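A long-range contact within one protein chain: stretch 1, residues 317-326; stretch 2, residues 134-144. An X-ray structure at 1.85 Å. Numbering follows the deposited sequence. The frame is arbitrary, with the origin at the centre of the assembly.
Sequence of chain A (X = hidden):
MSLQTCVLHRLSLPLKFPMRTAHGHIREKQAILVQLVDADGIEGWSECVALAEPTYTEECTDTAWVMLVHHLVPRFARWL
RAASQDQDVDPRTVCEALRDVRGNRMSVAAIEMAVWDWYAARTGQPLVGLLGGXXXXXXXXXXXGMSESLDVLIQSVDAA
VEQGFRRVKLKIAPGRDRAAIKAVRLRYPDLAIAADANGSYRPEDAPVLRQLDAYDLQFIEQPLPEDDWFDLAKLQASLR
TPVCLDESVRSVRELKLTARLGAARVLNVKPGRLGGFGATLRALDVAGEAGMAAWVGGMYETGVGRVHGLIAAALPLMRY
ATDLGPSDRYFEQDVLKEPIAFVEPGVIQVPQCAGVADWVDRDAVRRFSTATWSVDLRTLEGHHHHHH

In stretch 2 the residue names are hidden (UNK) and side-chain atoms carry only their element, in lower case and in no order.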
# COMPACT_ATOMS: atom_id res chain seq x y z
N LEU A 317 25.10 7.00 -8.76
CA LEU A 317 24.11 7.30 -9.82
C LEU A 317 23.24 8.54 -9.59
O LEU A 317 22.44 8.95 -10.47
CB LEU A 317 23.24 6.08 -10.15
CG LEU A 317 22.25 6.17 -11.33
CD1 LEU A 317 22.87 5.82 -12.72
CD2 LEU A 317 21.10 5.24 -11.08
N MSE A 318 23.37 9.14 -8.41
CA MSE A 318 22.61 10.33 -8.09
C MSE A 318 23.12 11.51 -8.85
O MSE A 318 23.71 12.41 -8.26
CB MSE A 318 22.65 10.61 -6.60
CG MSE A 318 22.17 9.45 -5.81
SE MSE A 318 20.22 9.17 -6.16
CE MSE A 318 19.90 8.38 -4.38
N ARG A 319 22.84 11.54 -10.16
CA ARG A 319 23.48 12.46 -11.11
C ARG A 319 22.86 13.86 -11.19
O ARG A 319 23.51 14.82 -11.66
CB ARG A 319 23.51 11.82 -12.53
CG ARG A 319 24.63 10.74 -12.78
CD ARG A 319 26.06 11.32 -12.65
NE ARG A 319 26.41 12.23 -13.76
CZ ARG A 319 27.26 13.26 -13.68
NH1 ARG A 319 27.87 13.55 -12.52
NH2 ARG A 319 27.49 14.01 -14.76
N TYR A 320 21.61 14.00 -10.75
CA TYR A 320 20.98 15.32 -10.72
C TYR A 320 20.90 15.82 -9.27
O TYR A 320 21.17 15.06 -8.29
CB TYR A 320 19.58 15.31 -11.35
CG TYR A 320 19.52 14.79 -12.80
CD1 TYR A 320 20.61 14.95 -13.69
CD2 TYR A 320 18.35 14.16 -13.30
CE1 TYR A 320 20.54 14.49 -15.03
CE2 TYR A 320 18.28 13.70 -14.63
CZ TYR A 320 19.37 13.87 -15.49
OH TYR A 320 19.29 13.42 -16.80
N ALA A 321 20.56 17.10 -9.18
CA ALA A 321 20.46 17.88 -7.97
C ALA A 321 19.38 17.29 -7.09
O ALA A 321 18.39 16.70 -7.59
CB ALA A 321 20.04 19.32 -8.32
N THR A 322 19.59 17.48 -5.78
CA THR A 322 18.60 17.13 -4.74
C THR A 322 17.59 18.22 -4.46
O THR A 322 17.85 19.42 -4.67
CB THR A 322 19.30 16.57 -3.45
OG1 THR A 322 18.29 16.14 -2.49
CG2 THR A 322 20.24 17.67 -2.78
N ASP A 323 16.36 17.82 -4.08
CA ASP A 323 15.41 18.77 -3.57
C ASP A 323 15.67 19.11 -2.07
O ASP A 323 14.93 19.88 -1.50
CB ASP A 323 13.96 18.23 -3.69
CG ASP A 323 13.34 18.41 -5.10
OD1 ASP A 323 13.98 19.00 -6.01
OD2 ASP A 323 12.18 17.96 -5.28
N LEU A 324 16.63 18.45 -1.42
CA LEU A 324 16.83 18.58 0.04
C LEU A 324 17.68 19.82 0.22
O LEU A 324 18.84 19.78 -0.13
CB LEU A 324 17.59 17.38 0.59
CG LEU A 324 16.81 16.03 0.57
CD1 LEU A 324 17.72 14.89 0.94
CD2 LEU A 324 15.64 16.09 1.57
N GLY A 325 17.08 20.90 0.71
CA GLY A 325 17.71 22.19 0.84
C GLY A 325 18.01 22.51 2.29
O GLY A 325 17.84 21.67 3.17
N PRO A 326 18.48 23.71 2.55
CA PRO A 326 18.86 24.04 3.95
C PRO A 326 17.68 24.02 4.92
O PRO A 326 16.55 24.40 4.53
CB PRO A 326 19.42 25.46 3.84
CG PRO A 326 19.88 25.58 2.40
CD PRO A 326 18.74 24.84 1.64
N UNK A 134 30.33 8.36 -2.63
CA UNK A 134 31.61 8.97 -2.95
C UNK A 134 31.56 10.47 -3.02
O UNK A 134 32.43 11.14 -2.46
N UNK A 135 30.57 11.03 -3.70
CA UNK A 135 30.49 12.49 -3.86
C UNK A 135 30.68 13.21 -2.51
O UNK A 135 30.20 12.76 -1.47
c UNK A 135 29.15 12.85 -4.48
c UNK A 135 27.25 11.80 -5.78
n UNK A 135 27.01 12.98 -9.24
c UNK A 135 28.70 11.75 -5.38
n UNK A 135 27.16 11.84 -7.23
n UNK A 135 27.08 14.14 -7.25
c UNK A 135 27.09 12.98 -7.91
N UNK A 136 31.40 14.34 -2.51
CA UNK A 136 31.67 15.03 -1.25
C UNK A 136 30.68 16.14 -1.04
O UNK A 136 30.43 16.54 0.08
o UNK A 136 34.86 13.96 -1.66
c UNK A 136 33.11 15.57 -1.23
o UNK A 136 34.12 14.22 0.44
c UNK A 136 34.11 14.51 -0.79
N UNK A 137 30.12 16.62 -2.15
CA UNK A 137 29.10 17.67 -2.17
C UNK A 137 27.99 17.32 -3.16
O UNK A 137 28.19 16.48 -4.06
c UNK A 137 30.76 19.45 -1.69
n UNK A 137 32.03 23.47 -1.74
c UNK A 137 31.39 20.73 -2.23
c UNK A 137 32.63 22.51 -1.03
n UNK A 137 32.34 21.22 -1.24
n UNK A 137 33.52 22.83 -0.08
c UNK A 137 29.70 18.98 -2.60
N UNK A 138 26.83 17.95 -2.97
CA UNK A 138 25.67 17.75 -3.85
C UNK A 138 25.04 19.08 -4.17
O UNK A 138 25.01 19.99 -3.32
c UNK A 138 24.64 16.76 -3.24
c UNK A 138 25.31 15.37 -2.91
c UNK A 138 24.08 17.36 -1.96
N UNK A 139 24.53 19.23 -5.40
CA UNK A 139 23.86 20.46 -5.74
C UNK A 139 22.37 20.36 -5.39
O UNK A 139 21.85 19.26 -5.38
c UNK A 139 25.17 20.47 -7.96
c UNK A 139 24.98 20.82 -9.44
c UNK A 139 23.88 20.74 -7.22
o UNK A 139 24.29 20.05 -10.16
o UNK A 139 25.48 21.87 -9.86
N UNK A 140 21.71 21.50 -5.23
CA UNK A 140 20.39 21.59 -4.58
C UNK A 140 19.46 22.29 -5.56
O UNK A 140 19.89 23.26 -6.17
c UNK A 140 20.50 22.42 -3.25
c UNK A 140 19.11 22.62 -2.68
c UNK A 140 21.42 21.73 -2.25
N UNK A 141 18.23 21.79 -5.74
CA UNK A 141 17.19 22.44 -6.57
C UNK A 141 16.17 23.26 -5.78
O UNK A 141 15.94 22.97 -4.62
o UNK A 141 15.32 21.77 -8.15
c UNK A 141 16.41 21.29 -7.32
N UNK A 142 15.49 24.20 -6.43
CA UNK A 142 14.37 24.89 -5.84
C UNK A 142 13.03 24.62 -6.56
O UNK A 142 12.91 24.76 -7.78
c UNK A 142 14.65 26.46 -5.81
N UNK A 143 12.00 24.24 -5.79
CA UNK A 143 10.65 24.04 -6.34
C UNK A 143 9.84 25.32 -6.28
O UNK A 143 9.77 25.97 -5.23
c UNK A 143 8.58 22.58 -6.22
o UNK A 143 10.78 21.81 -5.49
c UNK A 143 9.92 22.95 -5.54
N UNK A 144 9.28 25.70 -7.42
CA UNK A 144 8.49 26.93 -7.51
C UNK A 144 7.04 26.58 -7.81
O UNK A 144 6.76 25.81 -8.78
c UNK A 144 10.55 28.20 -8.67
c UNK A 144 10.74 29.22 -9.71
c UNK A 144 9.05 27.88 -8.58
c UNK A 144 11.15 28.69 -7.33
O HOH W 1 13.27 21.37 -6.47

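Position 134 has no side-chain atoms, so it is Gly134; it lies out of reach of stretch 1. Position 135 carries three carbons, a nitrogen, and then a carbon bearing two more nitrogens, the guanidinium of arginine. Arg135 points toward stretch 1 and lays one face of that group against a backbone carbonyl, with Met318 O 3.4 Å from Arg135 CZ. This is packing without a hydrogen bond. At the guanidinium edge sits a like charge, Arg319 NH1 at 3.4 Å from Arg135 NH2, two donors with nothing to exchange.

Position 136 has two carbons, the second carrying two oxygens: Asp136, since a third carbon would be needed for glutamate. Position 137 repeats the arginine pattern, three carbons, nitrogen, and a carbon with two nitrogens. Arg137 is extended and exposed, and like Asp136 it touches nothing on stretch 1.

At 138, one carbon carries two more, the fork of valine. Val138 points toward stretch 1, and its CG2 meets Thr322 CG2 at 3.9 Å, a methyl contact in the buried interior. Position 139 has three carbons ending in two oxygens, hence Glu139. Its CA-to-CB bond points sideways, with CB 4.2 Å from Ala321 CB, while its backbone does more: Thr322 N donates to Glu139 O at 2.9 Å, and Ala321 CA lies 3.2 Å from the same Glu139 O in a CA-H...O contact.

Position 140 again shows a carbon forked into two, so Val140. Its CA-to-CB bond points away from stretch 1, yet CG1 reaches Gly325 CA at 3.8 Å. Position 141 has one carbon and one oxygen, which makes Ser141. Here CB faces stretch 1, 4.2 Å from Ala321 CB and 3.6 Å from Asp323 OD1, and the backbone closes the bridge: Ser141 N donates to Thr322 O at 2.6 Å, nearly straight at 170°.

Position 142 has a single carbon, Ala142, pointing away and free of contact. At 143 one carbon carries an oxygen and a carbon, the threonine branch. Thr143 OG1 stays 4.1 Å from Asp323 OD2, and a water fills in: it donates to Asp323 OD1 at 2.5 Å and is hydrogen-bonded to Thr143 OG1 and to Ser141 OG, each at 2.7 Å. Position 144 has four carbons forked at the second, Leu144, out of reach.

The contact is a single beta bridge centred on Thr322 and Val140, whose CA atoms are 4.8 Å apart. Thr322 gives its N to one neighbour of Val140 and its O to the other, so two backbone hydrogen bonds set Thr322 across from Val140, and neither of them uses a side-chain atom. Ala321 CB points toward stretch 2 and lies 4.2 Å from CB of both Glu139 and Ser141, and methyls pack at Val138. Within its own stretch, Thr322 OG1 accepts a hydrogen bond from Leu324 N at 3.0 Å. Polar groups at the Asp323 end are joined through water.

Stretch 2 (134-144) GRDRVEVSATL
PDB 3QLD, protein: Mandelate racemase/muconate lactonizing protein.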